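Local structure of glycoside Hydrolase Family 43_12 (Metagenome, 7JVH) at residues A[450-462]-A[472-484]. The protein is a family 43 glycoside hydrolase from a capybara gut metagenome that probably cleaves glycosidic bonds in plant cell-wall polysaccharides or their fragments. Numbering follows the deposited sequence.
Sequences SYNTKAAQKAGLI and VLTVQTEGKEQVL
The phenol oxygen of Tyr451 is gripped from two directions: OH donates to Gln457 O at 2.6 Å, in that carbonyl's plane, and hydrogen-bonds Thr477 OG1 at 2.6 Å. This corner of the concanavalin A-like beta-sandwich illustrates how one aromatic residue can tie two sheets together. Tyr451 belongs to strand 442-451 of one sheet, residues 452-457 cross over, and strand 458-464 forms an antiparallel hairpin with 469-477 in the other. With CG anti to the backbone N (chi1 170°), the ring reaches back onto the hairpin. Val475 CG1 sits over the ring centre, 3.8 Å from the centroid, in a CH-pi contact, while Gln482 CG comes obliquely against CE2; the Gln482 amide oxygen accepts from the backbone N of Leu511. A phenylalanine here would probably deprive Gln457 O and Thr477 OG1 of the hydroxyl that joins them. Farther along, reciprocal backbone bonds pair Ala459 with Val475 and Leu461 with Leu473, whose leucine side chains pack on Phe528 of the facing sheet. Across the hairpin's other surface the extended Lys458 chain lies against the Gln476 amide, and one water accepts from both Lys458 NZ and Gln476 NE2. That NE2 also gives a nearly straight bond (176°) to Thr474 OG1. Opposite Thr474, Gly460 CA brings a C-H to Leu473 O, 3.1 Å between CA and O.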
loop_
_atom_site.group_PDB
_atom_site.type_symbol
_atom_site.label_atom_id
_atom_site.label_comp_id
_atom_site.label_asym_id
_atom_site.label_seq_id
_atom_site.Cartn_x
_atom_site.Cartn_y
_atom_site.Cartn_z
ATOM N N SER A 450 6.819 -28.742 1.759
ATOM C CA SER A 450 6.926 -30.054 2.349
ATOM C C SER A 450 5.873 -30.110 3.448
ATOM O O SER A 450 5.951 -29.395 4.439
ATOM C CB SER A 450 8.328 -30.284 2.890
ATOM O OG SER A 450 8.332 -31.342 3.825
ATOM N N TYR A 451 4.871 -30.968 3.237
ATOM C CA TYR A 451 3.640 -30.978 3.998
ATOM C C TYR A 451 3.784 -31.998 5.088
ATOM O O TYR A 451 3.724 -33.203 4.833
ATOM C CB TYR A 451 2.468 -31.320 3.063
ATOM C CG TYR A 451 1.173 -31.580 3.777
ATOM C CD1 TYR A 451 0.319 -30.532 4.112
ATOM C CD2 TYR A 451 0.814 -32.864 4.150
ATOM C CE1 TYR A 451 -0.872 -30.755 4.790
ATOM C CE2 TYR A 451 -0.374 -33.102 4.835
ATOM C CZ TYR A 451 -1.213 -32.041 5.153
ATOM O OH TYR A 451 -2.373 -32.310 5.810
ATOM N N ASN A 452 4.055 -31.523 6.307
ATOM C CA ASN A 452 3.950 -32.335 7.535
ATOM C C ASN A 452 2.700 -33.245 7.642
ATOM O O ASN A 452 1.612 -32.785 7.975
ATOM C CB ASN A 452 4.007 -31.423 8.754
ATOM C CG ASN A 452 4.163 -32.198 10.034
ATOM O OD1 ASN A 452 3.643 -33.301 10.162
ATOM N ND2 ASN A 452 4.899 -31.637 10.988
ATOM N N THR A 453 2.890 -34.542 7.374
ATOM C CA THR A 453 1.808 -35.548 7.402
ATOM C C THR A 453 1.353 -35.867 8.817
ATOM O O THR A 453 0.264 -36.360 9.011
ATOM C CB THR A 453 2.219 -36.860 6.704
ATOM O OG1 THR A 453 3.388 -37.365 7.350
ATOM C CG2 THR A 453 2.478 -36.598 5.233
ATOM N N LYS A 454 2.213 -35.589 9.796
ATOM C CA LYS A 454 1.913 -35.827 11.208
ATOM C C LYS A 454 0.906 -34.804 11.745
ATOM O O LYS A 454 -0.053 -35.183 12.398
ATOM C CB LYS A 454 3.181 -35.855 12.071
ATOM C CG LYS A 454 2.904 -36.130 13.542
ATOM C CD LYS A 454 4.172 -36.417 14.336
ATOM C CE LYS A 454 3.854 -36.553 15.830
ATOM N NZ LYS A 454 4.976 -36.175 16.749
ATOM N N ALA A 455 1.140 -33.517 11.478
ATOM C CA ALA A 455 0.229 -32.459 11.894
ATOM C C ALA A 455 -1.134 -32.530 11.185
ATOM O O ALA A 455 -2.125 -32.066 11.725
ATOM C CB ALA A 455 0.866 -31.086 11.693
ATOM N N ALA A 456 -1.162 -33.115 9.982
ATOM C CA ALA A 456 -2.379 -33.341 9.206
ATOM C C ALA A 456 -3.225 -32.106 8.883
ATOM O O ALA A 456 -4.336 -32.216 8.344
ATOM C CB ALA A 456 -3.229 -34.411 9.868
ATOM N N GLN A 457 -2.661 -30.920 9.143
ATOM C CA GLN A 457 -3.374 -29.639 8.965
ATOM C C GLN A 457 -3.519 -29.252 7.484
ATOM O O GLN A 457 -3.319 -30.080 6.618
ATOM C CB GLN A 457 -2.681 -28.568 9.808
ATOM C CG GLN A 457 -2.665 -28.926 11.284
ATOM C CD GLN A 457 -1.935 -27.942 12.165
ATOM O OE1 GLN A 457 -1.061 -27.206 11.728
ATOM N NE2 GLN A 457 -2.286 -27.951 13.434
ATOM N N LYS A 458 -3.883 -28.002 7.202
ATOM C CA LYS A 458 -4.014 -27.494 5.845
ATOM C C LYS A 458 -2.863 -26.540 5.525
ATOM O O LYS A 458 -2.520 -25.691 6.334
ATOM C CB LYS A 458 -5.342 -26.749 5.681
ATOM C CG LYS A 458 -6.546 -27.443 6.282
ATOM C CD LYS A 458 -7.810 -26.666 5.925
ATOM C CE LYS A 458 -9.063 -27.369 6.431
ATOM N NZ LYS A 458 -10.270 -26.586 6.075
ATOM N N ALA A 459 -2.292 -26.683 4.328
ATOM C CA ALA A 459 -1.172 -25.862 3.883
ATOM C C ALA A 459 -1.278 -25.636 2.386
ATOM O O ALA A 459 -1.505 -26.586 1.626
ATOM C CB ALA A 459 0.148 -26.541 4.207
ATOM N N GLY A 460 -1.143 -24.373 1.964
ATOM C CA GLY A 460 -1.327 -24.034 0.576
ATOM C C GLY A 460 -1.066 -22.612 0.148
ATOM O O GLY A 460 -0.287 -21.895 0.764
ATOM N N LEU A 461 -1.734 -22.229 -0.942
ATOM C CA LEU A 461 -1.465 -21.020 -1.694
ATOM C C LEU A 461 -2.735 -20.197 -1.735
ATOM O O LEU A 461 -3.809 -20.737 -1.984
ATOM C CB LEU A 461 -1.027 -21.407 -3.125
ATOM C CG LEU A 461 -0.943 -20.312 -4.180
ATOM C CD1 LEU A 461 0.245 -19.394 -3.930
ATOM C CD2 LEU A 461 -0.869 -20.958 -5.545
ATOM N N ILE A 462 -2.593 -18.884 -1.534
ATOM C CA ILE A 462 -3.720 -17.976 -1.332
ATOM C C ILE A 462 -3.631 -16.733 -2.219
ATOM O O ILE A 462 -2.576 -16.102 -2.309
ATOM C CB ILE A 462 -3.784 -17.479 0.129
ATOM C CG1 ILE A 462 -3.717 -18.647 1.107
ATOM C CG2 ILE A 462 -5.050 -16.660 0.345
ATOM C CD1 ILE A 462 -3.669 -18.235 2.551
ATOM N N VAL A 472 -8.276 -20.013 -2.323
ATOM C CA VAL A 472 -7.339 -20.808 -1.535
ATOM C C VAL A 472 -7.252 -22.229 -2.097
ATOM O O VAL A 472 -8.278 -22.859 -2.357
ATOM C CB VAL A 472 -7.765 -20.882 -0.066
ATOM C CG1 VAL A 472 -6.674 -21.539 0.761
ATOM C CG2 VAL A 472 -8.077 -19.515 0.474
ATOM N N LEU A 473 -6.014 -22.704 -2.292
ATOM C CA LEU A 473 -5.705 -24.071 -2.695
ATOM C C LEU A 473 -4.809 -24.661 -1.626
ATOM O O LEU A 473 -3.725 -24.158 -1.379
ATOM C CB LEU A 473 -4.980 -24.083 -4.037
ATOM C CG LEU A 473 -4.519 -25.447 -4.592
ATOM C CD1 LEU A 473 -5.700 -26.295 -5.062
ATOM C CD2 LEU A 473 -3.533 -25.259 -5.738
ATOM N N THR A 474 -5.278 -25.729 -0.980
ATOM C CA THR A 474 -4.593 -26.343 0.148
ATOM C C THR A 474 -4.495 -27.864 -0.027
ATOM O O THR A 474 -5.431 -28.510 -0.526
ATOM C CB THR A 474 -5.331 -26.055 1.479
ATOM O OG1 THR A 474 -6.691 -26.480 1.363
ATOM C CG2 THR A 474 -5.333 -24.580 1.822
ATOM N N VAL A 475 -3.348 -28.421 0.386
ATOM C CA VAL A 475 -3.200 -29.838 0.645
ATOM C C VAL A 475 -3.811 -30.063 2.008
ATOM O O VAL A 475 -3.559 -29.302 2.927
ATOM C CB VAL A 475 -1.715 -30.294 0.648
ATOM C CG1 VAL A 475 -1.550 -31.768 1.002
ATOM C CG2 VAL A 475 -1.066 -29.987 -0.684
ATOM N N GLN A 476 -4.619 -31.122 2.120
ATOM C CA GLN A 476 -5.247 -31.541 3.368
ATOM C C GLN A 476 -5.106 -33.054 3.494
ATOM O O GLN A 476 -4.596 -33.687 2.594
ATOM C CB GLN A 476 -6.714 -31.125 3.374
ATOM C CG GLN A 476 -6.906 -29.621 3.248
ATOM C CD GLN A 476 -8.359 -29.197 3.266
ATOM O OE1 GLN A 476 -9.208 -29.884 3.811
ATOM N NE2 GLN A 476 -8.649 -28.064 2.652
ATOM N N THR A 477 -5.554 -33.604 4.628
ATOM C CA THR A 477 -5.504 -35.040 4.901
ATOM C C THR A 477 -6.909 -35.584 5.139
ATOM O O THR A 477 -7.735 -34.933 5.767
ATOM C CB THR A 477 -4.646 -35.378 6.141
ATOM O OG1 THR A 477 -3.377 -34.703 6.077
ATOM C CG2 THR A 477 -4.408 -36.886 6.251
ATOM N N GLU A 478 -7.159 -36.789 4.614
ATOM C CA GLU A 478 -8.409 -37.525 4.774
ATOM C C GLU A 478 -8.046 -39.007 4.751
ATOM O O GLU A 478 -7.674 -39.537 3.709
ATOM C CB GLU A 478 -9.394 -37.191 3.654
ATOM C CG GLU A 478 -9.787 -35.719 3.605
ATOM C CD GLU A 478 -10.825 -35.399 2.542
ATOM O OE1 GLU A 478 -11.385 -36.322 1.938
ATOM O OE2 GLU A 478 -11.062 -34.209 2.297
ATOM N N GLY A 479 -8.144 -39.662 5.917
ATOM C CA GLY A 479 -7.602 -40.986 6.137
ATOM C C GLY A 479 -6.101 -40.842 6.352
ATOM O O GLY A 479 -5.645 -39.940 7.064
ATOM N N LYS A 480 -5.331 -41.747 5.745
ATOM C CA LYS A 480 -3.874 -41.645 5.713
ATOM C C LYS A 480 -3.511 -41.315 4.270
ATOM O O LYS A 480 -2.671 -41.970 3.635
ATOM C CB LYS A 480 -3.187 -42.935 6.205
ATOM C CG LYS A 480 -1.649 -42.831 6.306
ATOM C CD LYS A 480 -1.185 -41.588 7.070
ATOM C CE LYS A 480 0.329 -41.476 7.078
ATOM N NZ LYS A 480 0.823 -40.972 5.774
ATOM N N GLU A 481 -4.185 -40.283 3.761
ATOM C CA GLU A 481 -4.043 -39.806 2.406
ATOM C C GLU A 481 -4.230 -38.292 2.354
ATOM O O GLU A 481 -5.063 -37.725 3.063
ATOM C CB GLU A 481 -5.065 -40.488 1.499
ATOM C CG GLU A 481 -4.582 -41.829 0.946
ATOM C CD GLU A 481 -5.306 -42.225 -0.331
ATOM O OE1 GLU A 481 -5.629 -41.284 -1.127
ATOM O OE2 GLU A 481 -5.539 -43.457 -0.529
ATOM N N GLN A 482 -3.455 -37.649 1.475
ATOM C CA GLN A 482 -3.573 -36.228 1.214
ATOM C C GLN A 482 -4.467 -35.949 0.018
ATOM O O GLN A 482 -4.551 -36.747 -0.903
ATOM C CB GLN A 482 -2.200 -35.574 1.074
ATOM C CG GLN A 482 -1.479 -35.373 2.399
ATOM C CD GLN A 482 -1.098 -36.674 3.045
ATOM O OE1 GLN A 482 -0.592 -37.540 2.369
ATOM N NE2 GLN A 482 -1.338 -36.822 4.330
ATOM N N VAL A 483 -5.124 -34.784 0.056
ATOM C CA VAL A 483 -6.029 -34.319 -0.981
ATOM C C VAL A 483 -5.703 -32.854 -1.258
ATOM O O VAL A 483 -5.108 -32.184 -0.428
ATOM C CB VAL A 483 -7.494 -34.448 -0.542
ATOM C CG1 VAL A 483 -7.841 -35.894 -0.313
ATOM C CG2 VAL A 483 -7.744 -33.619 0.722
ATOM N N LEU A 484 -6.095 -32.368 -2.436
ATOM C CA LEU A 484 -6.002 -30.963 -2.747
ATOM C C LEU A 484 -7.393 -30.386 -2.853
ATOM O O LEU A 484 -8.255 -30.953 -3.520
ATOM C CB LEU A 484 -5.216 -30.703 -4.046
ATOM C CG LEU A 484 -3.700 -30.678 -4.006
ATOM C CD1 LEU A 484 -3.189 -30.476 -5.426
ATOM C CD2 LEU A 484 -3.179 -29.592 -3.074
HETATM O O HOH W 1 -11.484 -27.223 3.693
#